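Local coordinates for protein fructosyl amine:oxygen oxidoreductase (Neosartorya fumigata, PDB 4WCT) that probably uses its bound FAD to oxidise fructosyl amines (Amadori products) with molecular oxygen, as a deglycating enzyme, at residues S39-L44 with N190-L195; K50-L55 with L195-V200. All blocks are in the same frame, centred on the assembly; numbering follows the deposited sequence.

Contact 1. Residues S39-L44 with N190-L195; sequences STALHL and NEAKRL
Leu-42 and Ala-192 bring their CA atoms to 4.5 Å where helix segments 39-44 and 190-194 pass each other, their axes 8.5 Å apart at closest and inclined by 36° in roughly the same direction. That Ala-41 and Ala-192 end at CB is consistent with so close an approach. The methyl of Ala-192 lies against the backbone of the other helix, its CB 3.8 Å from Leu-42 N, and meets Ala-41 CB at 4.0 Å.

Leu-42 supplies the long reach. Its CG stands anti to the backbone N (chi1 175°), and from there one branch, CD1, extends to the second helix while slanting across the side chain of Glu-191. CD1 rests on the aliphatic part of that glutamate, 3.5 Å from Glu-191 CG, and more loosely on Leu-195 CD1.

Glu-191 is shared: its methylenes face Leu-42 and its carboxylate is held by Arg-194, three residues on. The arginine grips it side-on through two nitrogens. Arg-194 NH2 reaches Glu-191 OE2 at 3.0 Å on the syn side, while Arg-194 NE meets Glu-191 OE1 at 2.9 Å from above the carboxylate plane. Both oxygens lie near the guanidinium plane.

Phe-199 of strand 198-201 touches both alanines, and Phe-108 touches Leu-42. The strand-turn-helix that includes helix 35-46 is consistent with a GxGxxG dinucleotide-binding motif, and helix 181-194 packs beside it on the same face of the sheet. Alkyl groups carry the contact, while the Glu-191 charge is met within its own helix, so the packing needs no polar bond between the helices.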
loop_
_atom_site.group_PDB
_atom_site.type_symbol
_atom_site.label_atom_id
_atom_site.label_comp_id
_atom_site.label_asym_id
_atom_site.label_seq_id
_atom_site.Cartn_x
_atom_site.Cartn_y
_atom_site.Cartn_z
ATOM N N SER A 39 10.698 5.968 4.333
ATOM C CA SER A 39 11.766 5.223 3.681
ATOM C C SER A 39 12.716 6.190 2.994
ATOM O O SER A 39 13.940 6.034 3.062
ATOM C CB SER A 39 11.215 4.210 2.676
ATOM O OG SER A 39 12.234 3.409 2.080
ATOM N N THR A 40 12.152 7.154 2.262
ATOM C CA THR A 40 12.954 8.150 1.556
ATOM C C THR A 40 13.817 8.964 2.535
ATOM O O THR A 40 15.030 9.103 2.329
ATOM C CB THR A 40 12.048 9.081 0.747
ATOM O OG1 THR A 40 11.344 8.330 -0.251
ATOM C CG2 THR A 40 12.857 10.179 0.086
ATOM N N ALA A 41 13.249 9.354 3.668
ATOM C CA ALA A 41 13.990 10.162 4.642
ATOM C C ALA A 41 15.192 9.350 5.148
ATOM O O ALA A 41 16.313 9.861 5.265
ATOM C CB ALA A 41 13.088 10.540 5.793
ATOM N N LEU A 42 14.948 8.095 5.464
ATOM C CA LEU A 42 16.016 7.217 5.943
ATOM C C LEU A 42 17.127 7.047 4.923
ATOM O O LEU A 42 18.311 7.197 5.252
ATOM C CB LEU A 42 15.453 5.863 6.347
ATOM C CG LEU A 42 16.479 4.797 6.747
ATOM C CD1 LEU A 42 17.122 5.195 8.058
ATOM C CD2 LEU A 42 15.674 3.510 6.866
ATOM N N HIS A 43 16.773 6.782 3.674
ATOM C CA HIS A 43 17.785 6.582 2.634
ATOM C C HIS A 43 18.568 7.860 2.337
ATOM O O HIS A 43 19.788 7.799 2.188
ATOM C CB HIS A 43 17.151 6.056 1.365
ATOM C CG HIS A 43 16.887 4.597 1.403
ATOM N ND1 HIS A 43 17.740 3.681 0.829
ATOM C CD2 HIS A 43 15.841 3.887 1.900
ATOM C CE1 HIS A 43 17.268 2.465 1.030
ATOM N NE2 HIS A 43 16.123 2.559 1.685
ATOM N N LEU A 44 17.905 9.015 2.380
ATOM C CA LEU A 44 18.621 10.289 2.152
ATOM C C LEU A 44 19.601 10.540 3.307
ATOM O O LEU A 44 20.773 10.853 3.066
ATOM C CB LEU A 44 17.648 11.453 2.054
ATOM C CG LEU A 44 16.804 11.500 0.775
ATOM C CD1 LEU A 44 15.759 12.590 0.862
ATOM C CD2 LEU A 44 17.682 11.660 -0.464
ATOM N N ASN A 190 12.143 6.555 13.367
ATOM C CA ASN A 190 13.043 6.703 14.524
ATOM C C ASN A 190 14.484 6.800 14.064
ATOM O O ASN A 190 15.267 7.639 14.554
ATOM C CB ASN A 190 12.901 5.520 15.472
ATOM C CG ASN A 190 11.644 5.599 16.324
ATOM O OD1 ASN A 190 11.040 6.665 16.445
ATOM N ND2 ASN A 190 11.239 4.486 16.903
ATOM N N GLU A 191 14.846 5.974 13.094
ATOM C CA GLU A 191 16.227 5.951 12.640
ATOM C C GLU A 191 16.565 7.162 11.785
ATOM O O GLU A 191 17.636 7.777 11.949
ATOM C CB GLU A 191 16.528 4.643 11.910
ATOM C CG GLU A 191 17.937 4.564 11.390
ATOM C CD GLU A 191 18.981 4.376 12.470
ATOM O OE1 GLU A 191 18.640 4.434 13.679
ATOM O OE2 GLU A 191 20.140 4.092 12.068
ATOM N N ALA A 192 15.646 7.586 10.901
ATOM C CA ALA A 192 15.888 8.823 10.149
ATOM C C ALA A 192 16.070 10.000 11.107
ATOM O O ALA A 192 16.968 10.844 10.933
ATOM C CB ALA A 192 14.739 9.091 9.168
ATOM N N LYS A 193 15.269 10.056 12.157
ATOM C CA LYS A 193 15.365 11.172 13.098
ATOM C C LYS A 193 16.647 11.093 13.938
ATOM O O LYS A 193 17.249 12.119 14.285
ATOM C CB LYS A 193 14.130 11.203 13.992
ATOM C CG LYS A 193 14.225 12.148 15.177
ATOM C CD LYS A 193 12.844 12.378 15.784
ATOM C CE LYS A 193 12.829 13.562 16.734
ATOM N NZ LYS A 193 11.486 13.683 17.336
ATOM N N ARG A 194 17.076 9.877 14.256
ATOM C CA ARG A 194 18.356 9.691 14.966
ATOM C C ARG A 194 19.520 10.183 14.108
ATOM O O ARG A 194 20.492 10.764 14.631
ATOM C CB ARG A 194 18.551 8.217 15.344
ATOM C CG ARG A 194 19.753 7.966 16.223
ATOM C CD ARG A 194 19.944 6.477 16.530
ATOM N NE ARG A 194 20.487 5.760 15.401
ATOM C CZ ARG A 194 21.745 5.361 15.273
ATOM N NH1 ARG A 194 22.634 5.650 16.221
ATOM N NH2 ARG A 194 22.080 4.580 14.250
ATOM N N LEU A 195 19.431 9.966 12.791
ATOM C CA LEU A 195 20.475 10.336 11.862
ATOM C C LEU A 195 20.413 11.789 11.427
ATOM O O LEU A 195 21.199 12.220 10.587
ATOM C CB LEU A 195 20.455 9.425 10.644
ATOM C CG LEU A 195 20.747 7.968 10.924
ATOM C CD1 LEU A 195 20.675 7.134 9.657
ATOM C CD2 LEU A 195 22.129 7.798 11.546
#

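Contact 2. Residues K50-L55 with L195-V200; sequences KDVTVL and LGVRFV
Water 1 is gripped by three backbone groups where the segments 50-55 and 195-200 begin to converge. It accepts from Val-52 N at 2.9 Å and lies within hydrogen-bonding distance of Lys-50 O (2.7 Å) and Gly-196 O (2.9 Å), bridging the gap before direct pairing starts. Gly-196, with positive phi, closes helix 181-194 in a Schellman motif and turns the chain into the strand.

Parallel pairing then runs from Arg-198 N to Val-52 O (3.0 Å), from Val-54 N to Arg-198 O (2.8 Å) and from Val-200 N to Val-54 O, the last with an N-H...O angle of 166°.

On one side of the sheet Val-54 lies alongside Phe-199. Its CG2 sits over the ring face toward the rim, 4.1 Å from the centroid of Phe-199, in a CH-pi contact, and also meets Val-197 CG1 at 3.7 Å. The other side carries Thr-53, Arg-198, Leu-55 and Val-200. There Thr-53 CG2, anti to the backbone N (chi1 -60° for OG1), lies over one face of the Arg-198 guanidinium, while Leu-55 CD2 packs on Val-200 CB at 3.7 Å.

Leu-55 also touches FAD. Strand 52-56 is flanked by 198-201, the sheet's outermost strand here, and by 28-31, while helices 35-46 and 181-194 cover the side bearing Val-54 and Phe-199.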
loop_
_atom_site.group_PDB
_atom_site.type_symbol
_atom_site.label_atom_id
_atom_site.label_comp_id
_atom_site.label_asym_id
_atom_site.label_seq_id
_atom_site.Cartn_x
_atom_site.Cartn_y
_atom_site.Cartn_z
ATOM N N LYS A 50 22.288 16.192 4.595
ATOM C CA LYS A 50 22.308 16.759 5.928
ATOM C C LYS A 50 21.137 17.670 6.220
ATOM O O LYS A 50 20.879 17.977 7.372
ATOM C CB LYS A 50 23.592 17.585 6.122
ATOM C CG LYS A 50 24.864 16.761 6.097
ATOM C CD LYS A 50 24.885 15.736 7.214
ATOM C CE LYS A 50 26.309 15.265 7.495
ATOM N NZ LYS A 50 26.409 14.618 8.833
ATOM N N ASP A 51 20.383 18.046 5.188
ATOM C CA ASP A 51 19.327 19.054 5.336
ATOM C C ASP A 51 18.025 18.567 4.737
ATOM O O ASP A 51 17.693 18.870 3.586
ATOM C CB ASP A 51 19.765 20.350 4.667
ATOM C CG ASP A 51 18.801 21.500 4.925
ATOM O OD1 ASP A 51 17.775 21.309 5.608
ATOM O OD2 ASP A 51 19.095 22.612 4.467
ATOM N N VAL A 52 17.382 17.670 5.475
ATOM C CA VAL A 52 16.122 17.074 5.002
ATOM C C VAL A 52 15.035 17.398 6.016
ATOM O O VAL A 52 15.196 17.168 7.216
ATOM C CB VAL A 52 16.289 15.554 4.843
ATOM C CG1 VAL A 52 14.988 14.928 4.365
ATOM C CG2 VAL A 52 17.430 15.219 3.906
ATOM N N THR A 53 13.880 17.857 5.520
ATOM C CA THR A 53 12.733 18.180 6.343
ATOM C C THR A 53 11.520 17.445 5.764
ATOM O O THR A 53 11.298 17.525 4.573
ATOM C CB THR A 53 12.431 19.686 6.305
ATOM O OG1 THR A 53 13.573 20.390 6.808
ATOM C CG2 THR A 53 11.201 20.008 7.162
ATOM N N VAL A 54 10.815 16.714 6.629
ATOM C CA VAL A 54 9.642 15.949 6.260
ATOM C C VAL A 54 8.404 16.576 6.867
ATOM O O VAL A 54 8.388 16.868 8.056
ATOM C CB VAL A 54 9.740 14.495 6.732
ATOM C CG1 VAL A 54 8.575 13.675 6.157
ATOM C CG2 VAL A 54 11.064 13.879 6.325
ATOM N N LEU A 55 7.408 16.860 6.031
ATOM C CA LEU A 55 6.181 17.512 6.478
ATOM C C LEU A 55 5.004 16.526 6.435
ATOM O O LEU A 55 4.820 15.859 5.429
ATOM C CB LEU A 55 5.833 18.670 5.566
ATOM C CG LEU A 55 6.891 19.772 5.396
ATOM C CD1 LEU A 55 6.515 20.747 4.293
ATOM C CD2 LEU A 55 7.035 20.471 6.736
ATOM N N LEU A 195 19.431 9.966 12.791
ATOM C CA LEU A 195 20.475 10.336 11.862
ATOM C C LEU A 195 20.413 11.789 11.427
ATOM O O LEU A 195 21.199 12.220 10.587
ATOM C CB LEU A 195 20.455 9.425 10.644
ATOM C CG LEU A 195 20.747 7.968 10.924
ATOM C CD1 LEU A 195 20.675 7.134 9.657
ATOM C CD2 LEU A 195 22.129 7.798 11.546
ATOM N N GLY A 196 19.372 12.485 11.871
ATOM C CA GLY A 196 19.325 13.958 11.781
ATOM C C GLY A 196 18.265 14.582 10.895
ATOM O O GLY A 196 18.230 15.827 10.716
ATOM N N VAL A 197 17.365 13.760 10.352
ATOM C CA VAL A 197 16.250 14.318 9.552
ATOM C C VAL A 197 15.319 15.056 10.483
ATOM O O VAL A 197 15.051 14.607 11.589
ATOM C CB VAL A 197 15.503 13.176 8.812
ATOM C CG1 VAL A 197 14.257 13.714 8.100
ATOM C CG2 VAL A 197 16.495 12.499 7.872
ATOM N N ARG A 198 14.776 16.179 10.002
ATOM C CA ARG A 198 13.841 16.974 10.753
ATOM C C ARG A 198 12.403 16.693 10.285
ATOM O O ARG A 198 12.157 16.580 9.103
ATOM C CB ARG A 198 14.146 18.454 10.555
ATOM C CG ARG A 198 13.078 19.362 11.136
ATOM C CD ARG A 198 13.621 20.726 11.565
ATOM N NE ARG A 198 12.637 21.800 11.378
ATOM C CZ ARG A 198 12.530 22.525 10.263
ATOM N NH1 ARG A 198 13.324 22.271 9.217
ATOM N NH2 ARG A 198 11.631 23.502 10.190
ATOM N N PHE A 199 11.559 16.356 11.236
ATOM C CA PHE A 199 10.150 16.022 10.976
ATOM C C PHE A 199 9.275 17.107 11.572
ATOM O O PHE A 199 9.401 17.443 12.752
ATOM C CB PHE A 199 9.804 14.651 11.594
ATOM C CG PHE A 199 10.338 13.485 10.818
ATOM C CD1 PHE A 199 11.603 12.982 11.084
ATOM C CD2 PHE A 199 9.545 12.813 9.912
ATOM C CE1 PHE A 199 12.117 11.944 10.341
ATOM C CE2 PHE A 199 10.021 11.711 9.231
ATOM C CZ PHE A 199 11.300 11.256 9.468
ATOM N N VAL A 200 8.456 17.722 10.725
ATOM C CA VAL A 200 7.434 18.677 11.159
ATOM C C VAL A 200 6.045 18.086 10.897
ATOM O O VAL A 200 5.613 17.975 9.734
ATOM C CB VAL A 200 7.581 19.977 10.371
ATOM C CG1 VAL A 200 6.488 20.978 10.759
ATOM C CG2 VAL A 200 8.971 20.551 10.570
HETATM O O HOH W 1 18.491 16.916 8.090
#

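How the contacts relate
Contacts 1 and 2 have centres 8 Å apart and are two layers of one unit, consistent with a Rossmann-type FAD-binding fold: contact 1 joins helices 35-46 and 181-194, contact 2 the strands that follow each of them, 52-56 and 198-201. Their segments alternate along the chain (39-44, 50-55, 190-195, 195-200), and the two helix-strand pairs, distant in sequence, lie side by side; Leu-195 belongs to both contacts. The layers meet directly, with Ala-41 CB on Val-54 CG2 at 3.9 Å and Ala-192 O probably accepting a hydrogen bond from Val-197 N. The result is apolar packing between the helices and the edge of the sheet, beside the strand whose Leu-55 borders the cofactor.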